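PDB 4RY8: periplasmic binding protein from Thermotoga lettingae TMO, which binds 5-methylthioribose in the cleft between its two lobes and probably delivers it to a sugar transporter as the solute-binding component. Local coordinates for residues E115-D118 with L119-G122; M156-I159 with I160-R163. All coordinates share one frame; numbering follows the deposited sequence.

Contact 1 of 2, residues E115-D118 with L119-G122. With SR1 (5-S-methyl-5-thio-alpha-D-ribofuranose), chain G.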
ATOM      1  N   GLU C 115      11.462  -7.814  -5.719  1.00 24.98           N
ATOM      2  CA  GLU C 115      10.426  -8.364  -4.870  1.00 20.02           C
ATOM      3  C   GLU C 115       9.068  -8.060  -5.406  1.00 18.78           C
ATOM      4  O   GLU C 115       8.936  -7.308  -6.385  1.00 25.78           O
ATOM      5  CB  GLU C 115      10.526  -7.785  -3.458  1.00 23.54           C
ATOM      6  CG  GLU C 115      10.536  -6.270  -3.428  1.00 22.65           C
ATOM      7  CD  GLU C 115      10.121  -5.754  -2.070  1.00 45.07           C
ATOM      8  OE1 GLU C 115      11.016  -5.399  -1.257  1.00 27.95           O
ATOM      9  OE2 GLU C 115       8.904  -5.738  -1.822  1.00 26.53           O
ATOM     10  N   GLN C 116       8.059  -8.630  -4.749  1.00 16.62           N
ATOM     11  CA  GLN C 116       6.683  -8.450  -5.196  1.00 21.45           C
ATOM     12  C   GLN C 116       5.949  -7.319  -4.505  1.00 24.23           C
ATOM     13  O   GLN C 116       4.702  -7.340  -4.421  1.00 18.48           O
ATOM     14  CB  GLN C 116       5.937  -9.723  -4.971  1.00 17.34           C
ATOM     15  CG  GLN C 116       6.555 -10.882  -5.692  1.00 18.24           C
ATOM     16  CD  GLN C 116       5.972 -12.187  -5.269  1.00 24.76           C
ATOM     17  OE1 GLN C 116       5.118 -12.743  -5.942  1.00 18.64           O
ATOM     18  NE2 GLN C 116       6.422 -12.690  -4.156  1.00 16.12           N
ATOM     19  N   ASP C 117       6.721  -6.317  -4.070  1.00 17.27           N
ATOM     20  CA  ASP C 117       6.217  -5.184  -3.295  1.00 17.99           C
ATOM     21  C   ASP C 117       5.536  -5.800  -2.102  1.00 18.96           C
ATOM     22  O   ASP C 117       4.330  -5.703  -1.931  1.00 21.30           O
ATOM     23  CB  ASP C 117       5.299  -4.232  -4.083  1.00 20.21           C
ATOM     24  CG  ASP C 117       5.133  -2.900  -3.406  1.00 24.81           C
ATOM     25  OD1 ASP C 117       5.422  -2.777  -2.185  1.00 22.48           O
ATOM     26  OD2 ASP C 117       4.760  -1.933  -4.074  1.00 25.24           O
ATOM     27  N   ASP C 118       6.321  -6.432  -1.242  1.00 21.71           N
ATOM     28  CA  ASP C 118       5.710  -7.162  -0.104  1.00 16.71           C
ATOM     29  C   ASP C 118       4.999  -6.326   0.983  1.00 16.21           C
ATOM     30  O   ASP C 118       4.070  -6.821   1.671  1.00 14.88           O
ATOM     31  CB  ASP C 118       6.701  -8.120   0.507  1.00 21.86           C
ATOM     32  CG  ASP C 118       7.002  -9.272  -0.407  1.00 19.60           C
ATOM     33  OD1 ASP C 118       6.054 -10.013  -0.812  1.00 20.17           O
ATOM     34  OD2 ASP C 118       8.171  -9.367  -0.791  1.00 19.38           O
ATOM     35  N   LEU C 119       5.451  -5.091   1.141  1.00 16.25           N
ATOM     36  CA  LEU C 119       4.771  -4.160   2.007  1.00 16.77           C
ATOM     37  C   LEU C 119       3.378  -3.873   1.429  1.00 17.64           C
ATOM     38  O   LEU C 119       2.387  -3.907   2.124  1.00 16.17           O
ATOM     39  CB  LEU C 119       5.591  -2.906   2.146  1.00 16.97           C
ATOM     40  CG  LEU C 119       6.890  -3.083   2.931  1.00 20.34           C
ATOM     41  CD1 LEU C 119       7.693  -1.808   2.980  1.00 24.46           C
ATOM     42  CD2 LEU C 119       6.579  -3.603   4.319  1.00 21.13           C
ATOM     43  N   LEU C 120       3.264  -3.615   0.142  1.00 19.03           N
ATOM     44  CA  LEU C 120       1.927  -3.460  -0.396  1.00 18.17           C
ATOM     45  C   LEU C 120       1.047  -4.718  -0.268  1.00 18.91           C
ATOM     46  O   LEU C 120      -0.129  -4.602   0.077  1.00 20.16           O
ATOM     47  CB  LEU C 120       1.978  -3.011  -1.868  1.00 19.95           C
ATOM     48  CG  LEU C 120       0.623  -2.718  -2.508  1.00 19.57           C
ATOM     49  CD1 LEU C 120      -0.157  -1.592  -1.870  1.00 21.65           C
ATOM     50  CD2 LEU C 120       0.835  -2.363  -3.978  1.00 21.12           C
ATOM     51  N   ILE C 121       1.616  -5.899  -0.541  1.00 19.13           N
ATOM     52  CA  ILE C 121       0.911  -7.170  -0.441  1.00 17.28           C
ATOM     53  C   ILE C 121       0.352  -7.317   0.968  1.00 19.07           C
ATOM     54  O   ILE C 121      -0.788  -7.655   1.138  1.00 16.98           O
ATOM     55  CB  ILE C 121       1.806  -8.423  -0.717  1.00 17.49           C
ATOM     56  CG1 ILE C 121       2.258  -8.563  -2.173  1.00 31.38           C
ATOM     57  CG2 ILE C 121       1.053  -9.697  -0.323  1.00 17.24           C
ATOM     58  CD1 ILE C 121       3.211  -9.742  -2.378  1.00 29.51           C
ATOM     59  N   GLY C 122       1.205  -7.121   1.980  1.00 18.51           N
ATOM     60  CA  GLY C 122       0.771  -7.288   3.372  1.00 17.56           C
ATOM     61  C   GLY C 122      -0.334  -6.331   3.816  1.00 17.51           C
ATOM     62  O   GLY C 122      -1.233  -6.718   4.553  1.00 19.58           O
TER
HETATM   63  CS  SR1 G 401       8.861 -19.197   2.552  1.00 25.10           C
HETATM   64  S   SR1 G 401       8.813 -17.566   1.844  1.00 20.45           S
HETATM   65  C5  SR1 G 401       7.343 -17.885   0.838  1.00 25.11           C
HETATM   66  C4  SR1 G 401       6.952 -16.655   0.022  1.00 20.17           C
HETATM   67  O4  SR1 G 401       8.058 -16.337  -0.759  1.00 23.29           O
HETATM   68  C1  SR1 G 401       7.673 -15.974  -2.099  1.00 43.30           C
HETATM   69  O1  SR1 G 401       8.030 -14.647  -2.286  1.00 27.28           O
HETATM   70  C2  SR1 G 401       6.170 -16.146  -2.258  1.00 30.48           C
HETATM   71  O2  SR1 G 401       5.378 -14.946  -2.466  1.00 20.18           O
HETATM   72  C3  SR1 G 401       5.804 -16.843  -0.963  1.00 21.80           C
HETATM   73  O3  SR1 G 401       4.595 -16.315  -0.434  1.00 22.86           O
HETATM   74  O   HOH W   1       7.676  -3.779  -0.429  1.00 33.92           O

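Contact 2 of 2, residues M156-I159 with I160-R163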
ATOM      1  N   MET C 156       2.947  -5.158   8.060  1.00 15.96           N
ATOM      2  CA  MET C 156       1.719  -4.566   7.621  1.00 19.79           C
ATOM      3  C   MET C 156       0.546  -5.160   8.361  1.00 29.02           C
ATOM      4  O   MET C 156      -0.389  -4.421   8.665  1.00 22.36           O
ATOM      5  CB  MET C 156       1.599  -4.690   6.095  1.00 17.12           C
ATOM      6  CG  MET C 156       2.519  -3.735   5.330  1.00 27.55           C
ATOM      7  SD  MET C 156       2.524  -1.973   5.799  1.00 23.80           S
ATOM      8  CE  MET C 156       2.878  -1.223   4.216  1.00 53.68           C
ATOM      9  N   TRP C 157       0.621  -6.444   8.752  1.00 19.17           N
ATOM     10  CA  TRP C 157      -0.380  -7.017   9.647  1.00 16.07           C
ATOM     11  C   TRP C 157      -0.429  -6.286  10.987  1.00 16.71           C
ATOM     12  O   TRP C 157      -1.507  -5.968  11.499  1.00 17.85           O
ATOM     13  CB  TRP C 157      -0.153  -8.513   9.818  1.00 21.70           C
ATOM     14  CG  TRP C 157      -0.905  -9.257  10.933  1.00 19.39           C
ATOM     15  CD1 TRP C 157      -0.340 -10.007  11.943  1.00 23.11           C
ATOM     16  CD2 TRP C 157      -2.324  -9.368  11.099  1.00 18.75           C
ATOM     17  NE1 TRP C 157      -1.336 -10.585  12.724  1.00 25.38           N
ATOM     18  CE2 TRP C 157      -2.559 -10.190  12.221  1.00 27.14           C
ATOM     19  CE3 TRP C 157      -3.431  -8.837  10.405  1.00 21.20           C
ATOM     20  CZ2 TRP C 157      -3.849 -10.481  12.673  1.00 18.49           C
ATOM     21  CZ3 TRP C 157      -4.725  -9.150  10.863  1.00 17.72           C
ATOM     22  CH2 TRP C 157      -4.922  -9.963  11.958  1.00 24.65           C
ATOM     23  N   GLN C 158       0.724  -6.025  11.573  1.00 21.25           N
ATOM     24  CA  GLN C 158       0.748  -5.292  12.816  1.00 16.75           C
ATOM     25  C   GLN C 158       0.056  -3.909  12.688  1.00 20.58           C
ATOM     26  O   GLN C 158      -0.617  -3.475  13.616  1.00 17.70           O
ATOM     27  CB  GLN C 158       2.197  -5.134  13.280  1.00 18.27           C
ATOM     28  CG  GLN C 158       3.010  -6.414  13.287  1.00 17.57           C
ATOM     29  CD  GLN C 158       2.369  -7.555  14.113  1.00 22.02           C
ATOM     30  OE1 GLN C 158       1.656  -7.308  15.061  1.00 17.43           O
ATOM     31  NE2 GLN C 158       2.589  -8.799  13.700  1.00 25.39           N
ATOM     32  N   ILE C 159       0.178  -3.241  11.516  1.00 17.70           N
ATOM     33  CA  ILE C 159      -0.390  -1.916  11.336  1.00 19.73           C
ATOM     34  C   ILE C 159      -1.903  -2.008  11.180  1.00 18.38           C
ATOM     35  O   ILE C 159      -2.637  -1.149  11.697  1.00 18.00           O
ATOM     36  CB  ILE C 159       0.302  -1.170  10.145  1.00 33.22           C
ATOM     37  CG1 ILE C 159       1.314  -0.148  10.667  1.00 51.32           C
ATOM     38  CG2 ILE C 159      -0.663  -0.362   9.333  1.00 30.81           C
ATOM     39  CD1 ILE C 159       2.411  -0.715  11.533  1.00 43.40           C
ATOM     40  N   ILE C 160      -2.369  -3.019  10.473  1.00 18.34           N
ATOM     41  CA  ILE C 160      -3.805  -3.280  10.419  1.00 21.30           C
ATOM     42  C   ILE C 160      -4.363  -3.527  11.809  1.00 23.63           C
ATOM     43  O   ILE C 160      -5.445  -3.039  12.128  1.00 19.85           O
ATOM     44  CB  ILE C 160      -4.185  -4.455   9.518  1.00 26.39           C
ATOM     45  CG1 ILE C 160      -4.558  -3.932   8.132  1.00 22.84           C
ATOM     46  CG2 ILE C 160      -5.393  -5.209  10.067  1.00 27.41           C
ATOM     47  CD1 ILE C 160      -3.468  -3.090   7.530  1.00 29.46           C
ATOM     48  N   LYS C 161      -3.633  -4.260  12.642  1.00 18.68           N
ATOM     49  CA  LYS C 161      -4.164  -4.442  14.018  1.00 28.62           C
ATOM     50  C   LYS C 161      -4.260  -3.132  14.808  1.00 19.90           C
ATOM     51  O   LYS C 161      -5.170  -2.940  15.646  1.00 19.18           O
ATOM     52  CB  LYS C 161      -3.370  -5.489  14.787  1.00 24.64           C
ATOM     53  CG  LYS C 161      -3.575  -6.896  14.236  1.00 22.59           C
ATOM     54  CD  LYS C 161      -2.835  -7.871  15.145  1.00 27.80           C
ATOM     55  CE  LYS C 161      -1.354  -7.875  14.825  1.00 26.92           C
ATOM     56  NZ  LYS C 161      -0.586  -8.737  15.781  1.00 28.00           N
ATOM     57  N   TRP C 162      -3.330  -2.228  14.534  1.00 19.20           N
ATOM     58  CA  TRP C 162      -3.321  -0.913  15.147  1.00 25.56           C
ATOM     59  C   TRP C 162      -4.506  -0.029  14.659  1.00 22.07           C
ATOM     60  O   TRP C 162      -5.193   0.607  15.452  1.00 21.35           O
ATOM     61  CB  TRP C 162      -1.962  -0.230  14.884  1.00 20.50           C
ATOM     62  CG  TRP C 162      -2.002   1.168  15.234  1.00 24.35           C
ATOM     63  CD1 TRP C 162      -1.822   1.722  16.477  1.00 26.08           C
ATOM     64  CD2 TRP C 162      -2.236   2.244  14.340  1.00 24.90           C
ATOM     65  NE1 TRP C 162      -1.958   3.079  16.404  1.00 27.57           N
ATOM     66  CE2 TRP C 162      -2.212   3.430  15.099  1.00 31.98           C
ATOM     67  CE3 TRP C 162      -2.479   2.316  12.958  1.00 30.23           C
ATOM     68  CZ2 TRP C 162      -2.415   4.682  14.525  1.00 28.66           C
ATOM     69  CZ3 TRP C 162      -2.667   3.543  12.392  1.00 21.96           C
ATOM     70  CH2 TRP C 162      -2.643   4.720  13.165  1.00 24.32           C
ATOM     71  N   ARG C 163      -4.739   0.015  13.348  1.00 22.95           N
ATOM     72  CA  ARG C 163      -5.774   0.899  12.783  1.00 20.16           C
ATOM     73  C   ARG C 163      -7.153   0.384  13.084  1.00 20.11           C
ATOM     74  O   ARG C 163      -8.059   1.153  13.342  1.00 20.86           O
ATOM     75  CB  ARG C 163      -5.549   1.031  11.269  1.00 23.84           C
ATOM     76  CG  ARG C 163      -6.754   1.449  10.425  1.00 31.63           C
ATOM     77  CD  ARG C 163      -7.105   2.905  10.608  1.00 36.11           C
ATOM     78  NE  ARG C 163      -8.308   3.345   9.853  1.00 33.68           N
ATOM     79  CZ  ARG C 163      -9.560   3.285  10.290  1.00 25.08           C
ATOM     80  NH1 ARG C 163      -9.852   2.765  11.474  1.00 26.29           N
ATOM     81  NH2 ARG C 163     -10.540   3.779   9.538  1.00 28.03           N
TER
HETATM   82  O   HOH W   2       1.802 -10.941  15.396  1.00 24.86           O

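Contact 1 of 2, residues E115-D118 with L119-G122
Asp117 caps the first turn of helix 118-132, and its carboxylate accepts a hydrogen bond from Leu120 N. That bond is 3.3 Å long from Leu120 N to Asp117 OD1, and the donor comes from well above the carboxylate plane. The first torsion places CG opposite the residue's own backbone N (chi1 -163°), which turns the carboxylate to the start of the helix. The backbone adds two bonds, Ile121 N to Asp117 O at 3.1 Å and Gly122 N to Asp118 O at 2.9 Å.

Glu115 reaches forward to the same turn. Its OE2 takes Asp118 N at 2.7 Å, nearly along its own C-O axis. A water donates to Glu115 OE2 and to Asp117 OD1 and accepts from Leu119 N. Asp117 OD1 is also hydrogen-bonded to Tyr123 OH of the second subunit, and OD2 forms a salt bridge with Lys127 of that subunit. Without the carboxylate, as with an alanine here, Leu120 N would probably lose its capping acceptor and Lys127 of the second subunit this charge partner.

Ile121 makes the van der Waals contacts. Its CD1 lies 3.8 Å from Gln116 CB and also close against a polar atom, 3.3 Å from Asp118 OD1. Asp118 and Ile121 run side by side, and Asp118 OD1 forms a salt bridge with Arg153.

Gln116 serves the ligand. Its extended chain brings NE2 to 3.0 Å from O2 of the bound 5-methylthioribose, while OE1 is held by Thr253. Arg153 also binds the sugar.

The turn joins strand 113-115 to helix 118-132, beside strand 278-280 and against helix 148-163.

Contact 2 of 2, residues M156-I159 with I160-R163
Lys161 lays its aliphatic chain across the indole of Trp157, one turn back on the helix. CE sits over one face in a CH-pi contact, 3.6 Å from the centroid of the five-membered ring. CD is 3.7 Å from Trp157 CZ2. The chain bends at chi3 (-80°), which carries NZ beyond the ring to Gln158. There Lys161 NZ donates to Gln158 OE1 at 2.8 Å, tilted from the amide plane. Glu169 OE1 forms a salt bridge with Lys161 NZ and a hydrogen bond with Trp157 NE1, so it ties the lysine and the indole together.

Ile160 packs less closely on the indole, with CG2 4.1 Å from Trp157 CZ3. Its side chain also touches Tyr123 and Ser126 of helix 118-132.

The Gln158 side is looser and partly exposed. A water accepts from Gln158 NE2 at 2.8 Å and more weakly from Lys161 NZ. Ile159 and Trp162 are also partly exposed, but they meet the second subunit, Ile159 on its own counterpart and Trp162 in a cation-pi contact with Lys155 of that subunit.

Backbone bonds such as Arg163 N to Ile159 O, 2.9 Å, mark a regular alpha-helix. It is the crossover helix of a beta-alpha-beta unit between strands 137-142 and 167-173.

How the contacts relate
The two contacts follow one another along the chain, neither enclosing nor crossing the other. Contact 1 comes first and closes the short turn from strand 113-115 into helix 118-132. That helix leads over to strand 137-142 of the second sheet. Contact 2 then spans the C-terminal turns of helix 148-163, before strand 167-173. The two helices meet where Met156 packs on Leu119 and Gly122, with Met156 CG 3.2 Å from Leu119 O. Contact 1 thus lies at the passage between the two sheets and beside the sugar, and contact 2 lies within the second lobe. Both also touch the second subunit, where Glu115 forms a salt bridge with Arg163 of the second subunit.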